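Local coordinates for superoxide dismutase [Cu-Zn] (Bacteroidetes bacterium GWA2_30_7, PDB 7B4O), which probably catalyses the dismutation of superoxide into oxygen and hydrogen peroxide, and here carries zinc in both its copper and its zinc site, at residues H48-H53 with G88-I93. Residues are numbered along the deposited sequence; the frame is centred on the assembly and turned at random.
Sequences HGFHIH and GDLGNI. With ZN (zinc ion), chain E; ZN (zinc ion), chain F.
His-48 and Ile-93 pair antiparallel through two backbone hydrogen bonds, His-48 N to Ile-93 O and Ile-93 N to His-48 O (both 2.8 Å), within the Greek-key beta-barrel of Cu,Zn superoxide dismutases. Phe-50 N reaches Gly-91 O at 2.9 Å, and Ile-52 N meets a lone pair of Gly-88 O. Between them the bond from Leu-90 N to Phe-50 O is weak. Gly-91 has a positive phi (78°) that suits glycine, and a side chain on Gly-88 would strike Ile-52 O.

Both segments also supply metal ligands. His-51 ND1 and His-53 NE2 bind one zinc with His-126, while Asp-89 OD1 holds the second at 1.9 Å with His-69, His-77 and His-86. Zinc at ND1 and Asp-130 OD2 at NE2 together hold the His-51 ring, which would limit its rotation.

With its CG anti to the backbone N (chi1 -175°), Phe-50 turns into the apolar interior, against Leu-103 and Ala-38 and between Leu-90 and Ile-93, which cross it obliquely. An alanine at Phe-50 would probably open a gap and leave both without their shared partner. Phe-50 CD2 lies 3.6 Å from Leu-90 CB, and CD1 3.9 Å from Ile-93 CG2.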
ATOM      1  N   HIS A  48      19.358   8.239   6.340  1.00 12.26           N
ATOM      2  CA  HIS A  48      18.272   8.561   5.388  1.00 11.23           C
ATOM      3  C   HIS A  48      17.000   8.900   6.150  1.00 11.61           C
ATOM      4  O   HIS A  48      16.571   8.081   6.977  1.00 11.95           O
ATOM      5  CB  HIS A  48      18.033   7.376   4.452  1.00 11.41           C
ATOM      6  CG  HIS A  48      19.190   7.089   3.567  1.00 11.68           C
ATOM      7  ND1 HIS A  48      19.270   7.614   2.313  1.00 12.46           N
ATOM      8  CD2 HIS A  48      20.297   6.353   3.753  1.00 12.65           C
ATOM      9  CE1 HIS A  48      20.386   7.205   1.734  1.00 13.51           C
ATOM     10  NE2 HIS A  48      21.032   6.416   2.594  1.00 13.48           N
ATOM     11  N   GLY A  49      16.413  10.059   5.851  1.00 11.63           N
ATOM     12  CA  GLY A  49      15.071  10.394   6.336  1.00 11.52           C
ATOM     13  C   GLY A  49      14.101   9.257   6.102  1.00 11.26           C
ATOM     14  O   GLY A  49      14.093   8.655   5.018  1.00 11.99           O
ATOM     15  N   PHE A  50      13.272   8.997   7.104  1.00 11.57           N
ATOM     16  CA  PHE A  50      12.400   7.803   7.177  1.00 11.90           C
ATOM     17  C   PHE A  50      11.053   8.281   7.711  1.00 11.11           C
ATOM     18  O   PHE A  50      10.950   8.539   8.925  1.00 12.69           O
ATOM     19  CB  PHE A  50      13.080   6.762   8.075  1.00 12.79           C
ATOM     20  CG  PHE A  50      12.392   5.431   8.174  1.00 13.73           C
ATOM     21  CD1 PHE A  50      12.464   4.503   7.146  1.00 15.51           C
ATOM     22  CD2 PHE A  50      11.720   5.081   9.334  1.00 14.76           C
ATOM     23  CE1 PHE A  50      11.839   3.264   7.267  1.00 16.30           C
ATOM     24  CE2 PHE A  50      11.108   3.845   9.465  1.00 17.30           C
ATOM     25  CZ  PHE A  50      11.167   2.942   8.429  1.00 16.92           C
ATOM     26  N   HIS A  51      10.069   8.463   6.838  1.00 10.87           N
ATOM     27  CA  HIS A  51       8.835   9.203   7.190  1.00 11.18           C
ATOM     28  C   HIS A  51       7.577   8.508   6.708  1.00 10.83           C
ATOM     29  O   HIS A  51       7.589   7.863   5.644  1.00 12.20           O
ATOM     30  CB  HIS A  51       8.833  10.590   6.558  1.00 12.10           C
ATOM     31  CG  HIS A  51      10.010  11.428   6.887  1.00 12.60           C
ATOM     32  ND1 HIS A  51      10.544  12.284   5.953  1.00 13.92           N
ATOM     33  CD2 HIS A  51      10.755  11.538   8.009  1.00 13.33           C
ATOM     34  CE1 HIS A  51      11.560  12.930   6.497  1.00 15.17           C
ATOM     35  NE2 HIS A  51      11.721  12.469   7.761  1.00 14.13           N
ATOM     36  N   ILE A  52       6.494   8.726   7.450  1.00 10.68           N
ATOM     37  CA  ILE A  52       5.132   8.436   6.951  1.00 10.61           C
ATOM     38  C   ILE A  52       4.636   9.706   6.283  1.00  9.78           C
ATOM     39  O   ILE A  52       4.609  10.789   6.962  1.00 11.08           O
ATOM     40  CB  ILE A  52       4.178   7.973   8.061  1.00 10.54           C
ATOM     41  CG1 ILE A  52       4.774   6.827   8.878  1.00 12.30           C
ATOM     42  CG2 ILE A  52       2.833   7.616   7.469  1.00 10.45           C
ATOM     43  CD1 ILE A  52       3.890   6.347   9.996  1.00 13.26           C
ATOM     44  N   HIS A  53       4.289   9.624   5.007  1.00 10.86           N
ATOM     45  CA  HIS A  53       3.719  10.753   4.247  1.00 10.49           C
ATOM     46  C   HIS A  53       2.203  10.574   4.141  1.00 11.23           C
ATOM     47  O   HIS A  53       1.691   9.477   4.419  1.00 11.99           O
ATOM     48  CB  HIS A  53       4.441  10.919   2.912  1.00 10.34           C
ATOM     49  CG  HIS A  53       5.782  11.578   3.014  1.00 10.64           C
ATOM     50  ND1 HIS A  53       6.104  12.679   2.264  1.00 11.49           N
ATOM     51  CD2 HIS A  53       6.878  11.300   3.748  1.00 11.54           C
ATOM     52  CE1 HIS A  53       7.345  13.059   2.533  1.00 11.74           C
ATOM     53  NE2 HIS A  53       7.864  12.209   3.404  1.00 12.15           N
ATOM     54  N   GLY A  88       4.084  11.322  11.339  1.00 12.49           N
ATOM     55  CA  GLY A  88       4.938  10.626  10.354  1.00 12.84           C
ATOM     56  C   GLY A  88       6.434  10.759  10.603  1.00 12.49           C
ATOM     57  O   GLY A  88       7.210  10.257   9.762  1.00 13.92           O
ATOM     58  N   ASP A  89       6.880  11.437  11.660  1.00 12.05           N
ATOM     59  CA  ASP A  89       8.322  11.712  11.882  1.00 12.04           C
ATOM     60  C   ASP A  89       9.000  10.525  12.557  1.00 13.21           C
ATOM     61  O   ASP A  89       9.117  10.507  13.787  1.00 14.97           O
ATOM     62  CB  ASP A  89       8.515  13.013  12.662  1.00 12.62           C
ATOM     63  CG  ASP A  89       8.150  14.235  11.848  1.00 12.52           C
ATOM     64  OD1 ASP A  89       8.001  14.105  10.592  1.00 13.62           O
ATOM     65  OD2 ASP A  89       8.014  15.315  12.469  1.00 13.25           O
ATOM     66  N   LEU A  90       9.443   9.545  11.755  1.00 12.02           N
ATOM     67  CA  LEU A  90      10.090   8.319  12.278  1.00 11.70           C
ATOM     68  C   LEU A  90      11.620   8.450  12.188  1.00 12.61           C
ATOM     69  O   LEU A  90      12.287   7.444  12.395  1.00 14.28           O
ATOM     70  CB  LEU A  90       9.592   7.088  11.513  1.00 13.22           C
ATOM     71  CG  LEU A  90       8.081   6.960  11.317  1.00 14.91           C
ATOM     72  CD1 LEU A  90       7.740   5.568  10.816  1.00 15.58           C
ATOM     73  CD2 LEU A  90       7.278   7.253  12.581  1.00 15.90           C
ATOM     74  N   GLY A  91      12.143   9.664  11.982  1.00 12.92           N
ATOM     75  CA  GLY A  91      13.575   9.979  12.112  1.00 12.99           C
ATOM     76  C   GLY A  91      14.387   9.522  10.909  1.00 13.06           C
ATOM     77  O   GLY A  91      14.016   9.865   9.771  1.00 13.74           O
ATOM     78  N   ASN A  92      15.472   8.801  11.170  1.00 12.73           N
ATOM     79  CA  ASN A  92      16.425   8.352  10.128  1.00 12.13           C
ATOM     80  C   ASN A  92      16.597   6.842  10.223  1.00 12.71           C
ATOM     81  O   ASN A  92      16.543   6.279  11.337  1.00 14.36           O
ATOM     82  CB  ASN A  92      17.785   9.030  10.243  1.00 12.97           C
ATOM     83  CG  ASN A  92      17.697  10.492   9.873  1.00 12.36           C
ATOM     84  OD1 ASN A  92      17.535  10.819   8.702  1.00 13.03           O
ATOM     85  ND2 ASN A  92      17.765  11.368  10.860  1.00 14.63           N
ATOM     86  N   ILE A  93      16.876   6.241   9.076  1.00 12.86           N
ATOM     87  CA  ILE A  93      17.389   4.855   9.014  1.00 12.19           C
ATOM     88  C   ILE A  93      18.826   4.929   8.489  1.00 12.30           C
ATOM     89  O   ILE A  93      19.101   5.736   7.591  1.00 15.05           O
ATOM     90  CB  ILE A  93      16.464   3.953   8.180  1.00 12.48           C
ATOM     91  CG1 ILE A  93      16.894   2.493   8.319  1.00 13.41           C
ATOM     92  CG2 ILE A  93      16.372   4.406   6.737  1.00 11.80           C
ATOM     93  CD1 ILE A  93      15.896   1.496   7.793  1.00 15.06           C
TER
HETATM   94 ZN    ZN E 201       9.667  12.802   4.112  1.00 17.14          ZN
HETATM   95 ZN    ZN F 202       7.793  15.763   9.643  1.00 13.24          ZN